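Local atomic coordinates of protein TASOR (Homo sapiens, PDB entry 6TL1), a protein that helps maintain H3K9me3-dependent transcriptional silencing as a component of the HUSH complex, here represented by its pseudo-PARP domain. Residues E53-L58 and K66-S71; S23-P28 and F34-A39; I97-S102 and Y143-V148. All blocks are in the same frame, centred on the assembly; numbering follows the deposited sequence.

Contact 1 (E53-L58 and K66-S71); sequences EKRREL and KELSES
R55 and L58, one helical turn apart, meet L68 and E70 where helix 45-60 faces the segment that leads into strand 71-77. The R55 side chain reaches from L68 to E70. With CG trans to the backbone N (chi1 -171°), the chain leaves CB and carries CG past the L68 isobutyl group, 4.0 Å from L68 CD2. A bend at chi3 (-70°) then turns the guanidinium toward the carboxylate of E70. NE lies 4.1 Å from L68 O, which stands near the guanidinium plane but too far away for a bond. At the tip, NH2 forms a salt bridge with E70 OE2, the two charged groups nearly coplanar (16° between their planes). The modelled separation of R55 NH2 and E70 OE2, 2.3 Å, is too short to be taken literally, so the pairing is clearer than its exact geometry. The E70 chain runs at about a right angle to that of R55. Nearer the R55 backbone the packing is apolar: L68 CD2 rests 3.7 Å from L58 CB and 3.6 Å from R55 O, so one methyl touches both the helix backbone and a buried leucine. Around the contact, E70 also touches F51 on the same helix and K133 on strand 126-134, while R55 touches M135. The contact places the C-terminal part of helix 45-60 beside the segment entering the edge strand 71-77, whose S71 pairs through its backbone with I134.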
# COMPACT_ATOMS: atom_id res chain seq x y z
N GLU A 53 9.58 5.76 -14.91
CA GLU A 53 10.07 7.13 -15.08
C GLU A 53 10.38 7.77 -13.73
O GLU A 53 11.44 8.39 -13.56
CB GLU A 53 9.02 7.94 -15.84
CG GLU A 53 9.29 9.43 -15.95
CD GLU A 53 10.59 9.75 -16.67
OE1 GLU A 53 11.29 10.69 -16.23
OE2 GLU A 53 10.92 9.06 -17.66
N LYS A 54 9.49 7.60 -12.76
CA LYS A 54 9.71 8.19 -11.44
C LYS A 54 10.96 7.62 -10.79
O LYS A 54 11.75 8.36 -10.20
CB LYS A 54 8.50 7.94 -10.54
CG LYS A 54 8.69 8.36 -9.08
CD LYS A 54 8.77 9.88 -8.97
CE LYS A 54 8.86 10.31 -7.50
NZ LYS A 54 8.95 11.80 -7.34
N ARG A 55 11.18 6.32 -10.93
CA ARG A 55 12.39 5.73 -10.35
C ARG A 55 13.65 6.33 -10.94
O ARG A 55 14.63 6.55 -10.22
CB ARG A 55 12.42 4.21 -10.52
CG ARG A 55 13.56 3.64 -9.72
CD ARG A 55 14.14 2.39 -10.29
NE ARG A 55 13.22 1.28 -10.15
CZ ARG A 55 12.66 0.64 -11.18
NH1 ARG A 55 12.94 1.00 -12.43
NH2 ARG A 55 11.84 -0.38 -10.95
N ARG A 56 13.67 6.60 -12.25
CA ARG A 56 14.88 7.18 -12.81
C ARG A 56 15.03 8.64 -12.40
O ARG A 56 16.16 9.14 -12.30
CB ARG A 56 14.91 7.03 -14.33
CG ARG A 56 14.99 5.58 -14.83
CD ARG A 56 15.16 5.55 -16.33
NE ARG A 56 16.56 5.71 -16.67
CZ ARG A 56 17.01 5.75 -17.92
NH1 ARG A 56 18.31 5.89 -18.14
NH2 ARG A 56 16.16 5.67 -18.93
N GLU A 57 13.93 9.35 -12.18
CA GLU A 57 14.07 10.72 -11.68
C GLU A 57 14.57 10.72 -10.25
O GLU A 57 15.35 11.60 -9.86
CB GLU A 57 12.74 11.49 -11.77
CG GLU A 57 11.98 11.33 -13.05
CD GLU A 57 10.78 12.26 -13.12
OE1 GLU A 57 10.38 12.80 -12.06
OE2 GLU A 57 10.23 12.45 -14.23
N LEU A 58 14.16 9.75 -9.44
CA LEU A 58 14.66 9.69 -8.07
C LEU A 58 16.16 9.46 -8.06
O LEU A 58 16.89 10.11 -7.30
CB LEU A 58 13.93 8.61 -7.27
CG LEU A 58 12.49 8.91 -6.87
CD1 LEU A 58 11.82 7.70 -6.25
CD2 LEU A 58 12.42 10.11 -5.92
N LYS A 66 19.60 2.01 -2.16
CA LYS A 66 18.72 1.57 -1.08
C LYS A 66 17.34 2.20 -1.22
O LYS A 66 16.31 1.53 -1.11
CB LYS A 66 19.33 1.96 0.28
CG LYS A 66 20.60 1.21 0.75
CD LYS A 66 21.74 1.16 -0.28
CE LYS A 66 22.43 2.50 -0.46
NZ LYS A 66 23.21 2.57 -1.73
N GLU A 67 17.31 3.51 -1.50
CA GLU A 67 16.07 4.26 -1.61
C GLU A 67 15.35 4.01 -2.93
O GLU A 67 14.19 4.39 -3.06
CB GLU A 67 16.37 5.75 -1.40
CG GLU A 67 16.90 6.03 0.01
CD GLU A 67 17.46 7.42 0.19
OE1 GLU A 67 17.96 8.01 -0.79
OE2 GLU A 67 17.44 7.92 1.34
N LEU A 68 16.00 3.37 -3.89
CA LEU A 68 15.35 3.06 -5.15
C LEU A 68 14.69 1.69 -5.15
O LEU A 68 14.04 1.33 -6.14
CB LEU A 68 16.39 3.13 -6.27
CG LEU A 68 16.96 4.53 -6.51
CD1 LEU A 68 18.08 4.46 -7.51
CD2 LEU A 68 15.87 5.48 -6.97
N SER A 69 14.84 0.94 -4.06
CA SER A 69 14.33 -0.42 -3.98
C SER A 69 12.81 -0.47 -4.09
O SER A 69 12.10 0.42 -3.59
CB SER A 69 14.78 -1.05 -2.66
OG SER A 69 14.53 -2.45 -2.64
N GLU A 70 12.31 -1.51 -4.75
CA GLU A 70 10.89 -1.84 -4.82
C GLU A 70 10.45 -2.68 -3.62
O GLU A 70 11.16 -3.60 -3.21
CB GLU A 70 10.57 -2.60 -6.11
CG GLU A 70 10.75 -1.77 -7.37
CD GLU A 70 10.45 -2.55 -8.63
OE1 GLU A 70 9.96 -3.70 -8.52
OE2 GLU A 70 10.73 -2.03 -9.73
N SER A 71 9.30 -2.36 -3.05
CA SER A 71 8.67 -3.20 -2.03
C SER A 71 7.17 -3.23 -2.30
O SER A 71 6.70 -2.74 -3.33
CB SER A 71 9.04 -2.73 -0.62
OG SER A 71 8.72 -1.37 -0.44

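Contact 2 (S23-P28 and F34-A39); sequences SSYLEP and FNYRRA
Y25 meets Y36 and F34 in a helix-loop-strand connection of the PARP-like domain: the loop after helix 12-22 folds back over the start of strand 34-42, part of a five-stranded antiparallel sheet. The polar part of the contact is a single phenol-to-phenol hydrogen bond, with Y25 OH 2.8 Å from Y36 OH. CG of Y25 lies opposite its own carbonyl carbon (chi1 -70°), which sends the ring toward the strand. The two side chains approach from opposite directions, and each hydroxyl lies at the edge of the other ring, in its plane. The ring planes are about 20° apart, and the rings meet edge to edge, displaced alongside each other: Y25 OH comes within 3.3 Å of Y36 CE2, while Y36 OH sits 3.6 Å from Y25 CE1. The angle at Y25 OH, from CZ to Y36 OH, is about 118°, a favourable direction for a phenol oxygen. As all three residues are buried, the bond gives each hydroxyl a polar partner in a largely apolar surrounding.

The apolar part is supplied by F34. Its ring lies beside the end of Y25, Y25 CZ being 4.3 Å from F34 CD2, with an oblique approach rather than a stack. F34 also packs edge-to-face against F207 of the neighbouring strand 199-209 and meets Y209, whereas Y36 touches V18, L21 and H22 of helix 12-22 and V205 and F207 of strand 199-209. The loop side is fixed through its backbone, since the N-H groups of L26 and E27 are both bonded to D114. One oxygen joins the two kinds of interaction: Y25 OH, bonded to Y36, also lies 3.8 Å from F34 CB.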
# COMPACT_ATOMS: atom_id res chain seq x y z
N SER A 23 4.55 -13.28 3.49
CA SER A 23 5.75 -12.71 4.08
C SER A 23 5.53 -11.31 4.65
O SER A 23 6.47 -10.72 5.19
CB SER A 23 6.87 -12.70 3.03
OG SER A 23 6.56 -11.78 2.01
N SER A 24 4.32 -10.76 4.53
CA SER A 24 4.06 -9.36 4.89
C SER A 24 3.04 -9.22 6.02
O SER A 24 2.43 -8.16 6.18
CB SER A 24 3.58 -8.60 3.66
OG SER A 24 4.46 -8.80 2.56
N TYR A 25 2.85 -10.27 6.81
CA TYR A 25 1.93 -10.21 7.93
C TYR A 25 2.57 -9.52 9.12
O TYR A 25 3.78 -9.60 9.35
CB TYR A 25 1.51 -11.62 8.36
CG TYR A 25 0.60 -12.34 7.39
CD1 TYR A 25 -0.32 -11.65 6.61
CD2 TYR A 25 0.66 -13.74 7.25
CE1 TYR A 25 -1.15 -12.31 5.73
CE2 TYR A 25 -0.17 -14.41 6.37
CZ TYR A 25 -1.07 -13.68 5.61
OH TYR A 25 -1.89 -14.33 4.73
N LEU A 26 1.74 -8.82 9.89
CA LEU A 26 2.21 -8.37 11.19
C LEU A 26 2.29 -9.55 12.15
O LEU A 26 3.22 -9.65 12.96
CB LEU A 26 1.29 -7.30 11.75
CG LEU A 26 1.63 -6.94 13.20
CD1 LEU A 26 2.98 -6.22 13.26
CD2 LEU A 26 0.53 -6.09 13.83
N GLU A 27 1.34 -10.47 12.05
CA GLU A 27 1.40 -11.73 12.79
C GLU A 27 1.52 -12.85 11.77
O GLU A 27 0.51 -13.24 11.15
CB GLU A 27 0.16 -11.91 13.66
CG GLU A 27 0.01 -10.84 14.73
CD GLU A 27 -1.19 -11.09 15.63
OE1 GLU A 27 -1.75 -12.21 15.59
OE2 GLU A 27 -1.57 -10.17 16.38
N PRO A 28 2.71 -13.44 11.59
CA PRO A 28 2.86 -14.47 10.53
C PRO A 28 1.90 -15.64 10.65
O PRO A 28 1.65 -16.30 9.64
CB PRO A 28 4.33 -14.89 10.68
CG PRO A 28 5.00 -13.65 11.21
CD PRO A 28 4.01 -13.09 12.19
N PHE A 34 -6.29 -16.63 6.46
CA PHE A 34 -6.59 -16.17 5.11
C PHE A 34 -6.49 -17.33 4.12
O PHE A 34 -5.48 -18.03 4.09
CB PHE A 34 -5.66 -15.04 4.70
CG PHE A 34 -5.95 -13.75 5.42
CD1 PHE A 34 -6.92 -12.89 4.95
CD2 PHE A 34 -5.26 -13.41 6.58
CE1 PHE A 34 -7.21 -11.71 5.61
CE2 PHE A 34 -5.54 -12.23 7.25
CZ PHE A 34 -6.52 -11.38 6.77
N ASN A 35 -7.54 -17.51 3.33
CA ASN A 35 -7.49 -18.41 2.19
C ASN A 35 -7.59 -17.53 0.95
O ASN A 35 -8.62 -16.89 0.71
CB ASN A 35 -8.58 -19.47 2.27
CG ASN A 35 -8.63 -20.36 1.04
OD1 ASN A 35 -7.69 -20.43 0.26
ND2 ASN A 35 -9.71 -21.11 0.91
N TYR A 36 -6.51 -17.47 0.19
CA TYR A 36 -6.47 -16.68 -1.03
C TYR A 36 -6.92 -17.60 -2.16
O TYR A 36 -6.19 -18.51 -2.56
CB TYR A 36 -5.07 -16.12 -1.26
CG TYR A 36 -4.64 -15.23 -0.14
CD1 TYR A 36 -5.23 -13.99 0.06
CD2 TYR A 36 -3.66 -15.65 0.75
CE1 TYR A 36 -4.83 -13.17 1.11
CE2 TYR A 36 -3.26 -14.85 1.79
CZ TYR A 36 -3.85 -13.61 1.97
OH TYR A 36 -3.45 -12.81 3.01
N ARG A 37 -8.12 -17.37 -2.67
CA ARG A 37 -8.74 -18.32 -3.56
C ARG A 37 -8.66 -17.92 -5.02
O ARG A 37 -8.86 -18.77 -5.89
CB ARG A 37 -10.21 -18.52 -3.18
CG ARG A 37 -10.41 -18.81 -1.69
CD ARG A 37 -11.64 -19.65 -1.47
NE ARG A 37 -12.03 -19.73 -0.07
CZ ARG A 37 -13.02 -20.49 0.37
NH1 ARG A 37 -13.72 -21.20 -0.50
NH2 ARG A 37 -13.33 -20.51 1.66
N ARG A 38 -8.37 -16.65 -5.31
CA ARG A 38 -8.08 -16.27 -6.68
C ARG A 38 -7.12 -15.10 -6.66
O ARG A 38 -7.01 -14.37 -5.67
CB ARG A 38 -9.34 -15.95 -7.49
CG ARG A 38 -10.22 -14.85 -6.95
CD ARG A 38 -11.42 -14.68 -7.87
NE ARG A 38 -12.19 -13.49 -7.55
CZ ARG A 38 -13.09 -12.95 -8.36
NH1 ARG A 38 -13.33 -13.49 -9.54
NH2 ARG A 38 -13.75 -11.86 -7.98
N ALA A 39 -6.40 -14.93 -7.77
CA ALA A 39 -5.33 -13.95 -7.84
C ALA A 39 -5.09 -13.58 -9.30
O ALA A 39 -5.16 -14.44 -10.18
CB ALA A 39 -4.04 -14.49 -7.20

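Contact 3 (I97-S102 and Y143-V148); sequences ITILGS and YDPMGV
I99 and P145 form a small apolar contact at the surface, joining the loop before strand 107-110 to the loop that follows strand 139-142. The closest side-chain approach is between I99 CG1 and P145 CD, 3.8 Å apart, with the two side chains crossing at about a right angle. CG1 of I99 is trans to the backbone N (chi1 -165°), which brings it to the CD end of the proline ring, and the CD1 methyl beyond it comes 4.3 Å from D144 CB. The same proline CD also faces the backbone, 3.5 Å from I99 O. The ring is thus held against both the main chain and the side chain of one residue. L179 of helix 176-179 touches both I99 and D144. The next residue, L100, is bonded through N to Y108 OH and through O to H160 ND1. At the backbone angles of G101 (phi 138°, psi 167°) a CB would press on the carbonyl O of L100, which calls for glycine at this position. I99 is the second residue of a type I beta turn from T98 to G101, closed by G101 N to T98 O at 3.2 Å, and the contact is this turn packing on a proline of another loop.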
# COMPACT_ATOMS: atom_id res chain seq x y z
N ILE A 97 -8.07 8.14 6.63
CA ILE A 97 -7.02 8.26 7.63
C ILE A 97 -6.42 9.66 7.58
O ILE A 97 -6.25 10.25 6.50
CB ILE A 97 -5.97 7.18 7.37
CG1 ILE A 97 -6.63 5.80 7.34
CG2 ILE A 97 -4.87 7.22 8.42
CD1 ILE A 97 -5.69 4.70 6.89
N THR A 98 -6.09 10.21 8.75
CA THR A 98 -5.51 11.54 8.87
C THR A 98 -4.19 11.57 9.61
O THR A 98 -3.55 12.63 9.67
CB THR A 98 -6.50 12.48 9.57
OG1 THR A 98 -6.80 11.96 10.86
CG2 THR A 98 -7.80 12.59 8.79
N ILE A 99 -3.74 10.43 10.14
CA ILE A 99 -2.67 10.40 11.13
C ILE A 99 -1.34 10.89 10.58
O ILE A 99 -0.54 11.48 11.32
CB ILE A 99 -2.59 8.97 11.71
CG1 ILE A 99 -1.77 8.93 12.98
CG2 ILE A 99 -2.03 7.99 10.69
CD1 ILE A 99 -1.75 7.53 13.55
N LEU A 100 -1.05 10.66 9.30
CA LEU A 100 0.22 11.04 8.69
C LEU A 100 0.10 12.25 7.78
O LEU A 100 1.07 12.62 7.11
CB LEU A 100 0.81 9.87 7.90
CG LEU A 100 1.14 8.58 8.65
CD1 LEU A 100 1.77 7.57 7.70
CD2 LEU A 100 2.04 8.83 9.88
N GLY A 101 -1.07 12.87 7.73
CA GLY A 101 -1.29 14.01 6.85
C GLY A 101 -2.64 13.88 6.19
O GLY A 101 -3.24 12.80 6.23
N SER A 102 -3.11 14.95 5.57
CA SER A 102 -4.46 14.96 5.02
C SER A 102 -4.59 13.93 3.91
O SER A 102 -3.70 13.84 3.04
CB SER A 102 -4.83 16.35 4.49
OG SER A 102 -6.11 16.33 3.86
N TYR A 143 6.02 11.76 14.22
CA TYR A 143 5.30 11.33 15.41
C TYR A 143 3.80 11.52 15.22
O TYR A 143 3.35 12.44 14.52
CB TYR A 143 5.79 12.12 16.62
CG TYR A 143 7.17 11.72 17.07
CD1 TYR A 143 8.30 12.33 16.54
CD2 TYR A 143 7.34 10.73 18.02
CE1 TYR A 143 9.57 11.96 16.96
CE2 TYR A 143 8.59 10.36 18.45
CZ TYR A 143 9.70 10.97 17.92
OH TYR A 143 10.95 10.59 18.37
N ASP A 144 3.02 10.64 15.84
CA ASP A 144 1.58 10.74 15.71
C ASP A 144 1.07 12.01 16.39
O ASP A 144 1.67 12.48 17.36
CB ASP A 144 0.90 9.50 16.29
CG ASP A 144 1.35 9.19 17.71
OD1 ASP A 144 2.58 9.15 17.98
OD2 ASP A 144 0.46 8.99 18.57
N PRO A 145 -0.01 12.61 15.88
CA PRO A 145 -0.40 13.95 16.34
C PRO A 145 -0.90 13.97 17.78
O PRO A 145 -1.70 13.13 18.19
CB PRO A 145 -1.51 14.36 15.36
CG PRO A 145 -2.06 13.06 14.86
CD PRO A 145 -0.88 12.13 14.79
N MET A 146 -0.44 14.98 18.52
CA MET A 146 -0.76 15.20 19.93
C MET A 146 -1.11 16.67 20.11
O MET A 146 -0.31 17.43 20.66
CB MET A 146 0.40 14.80 20.83
CG MET A 146 0.33 13.47 21.49
SD MET A 146 1.42 13.49 22.93
CE MET A 146 0.38 14.30 24.14
N GLY A 147 -2.29 17.08 19.66
CA GLY A 147 -2.69 18.47 19.82
C GLY A 147 -1.98 19.45 18.92
O GLY A 147 -2.04 20.66 19.17
N VAL A 148 -1.32 18.97 17.87
CA VAL A 148 -0.66 19.84 16.91
C VAL A 148 -1.20 19.51 15.52
O VAL A 148 -1.53 18.35 15.22
CB VAL A 148 0.88 19.68 16.96
CG1 VAL A 148 1.29 18.24 16.57
CG2 VAL A 148 1.56 20.71 16.08

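From the N terminus, contact 2 comes first and closes the short loop between helix 12-22 and strand 34-42. The chain then runs through that strand into helix 45-60, where contact 1 joins the C-terminal part of the helix to the entry of strand 71-77. Contact 3 spans a longer stretch, with strands 107-110, 126-134 and 139-142 between its two segments. The three follow one another in series and neither nest nor cross. Contact 2 involves strand 34-42 of the five-stranded sheet, and contact 1 lies beside its edge strand 71-77, while contact 3 ties together loops bordering the four-stranded one. Their centres lie about 26 to 29 Å apart.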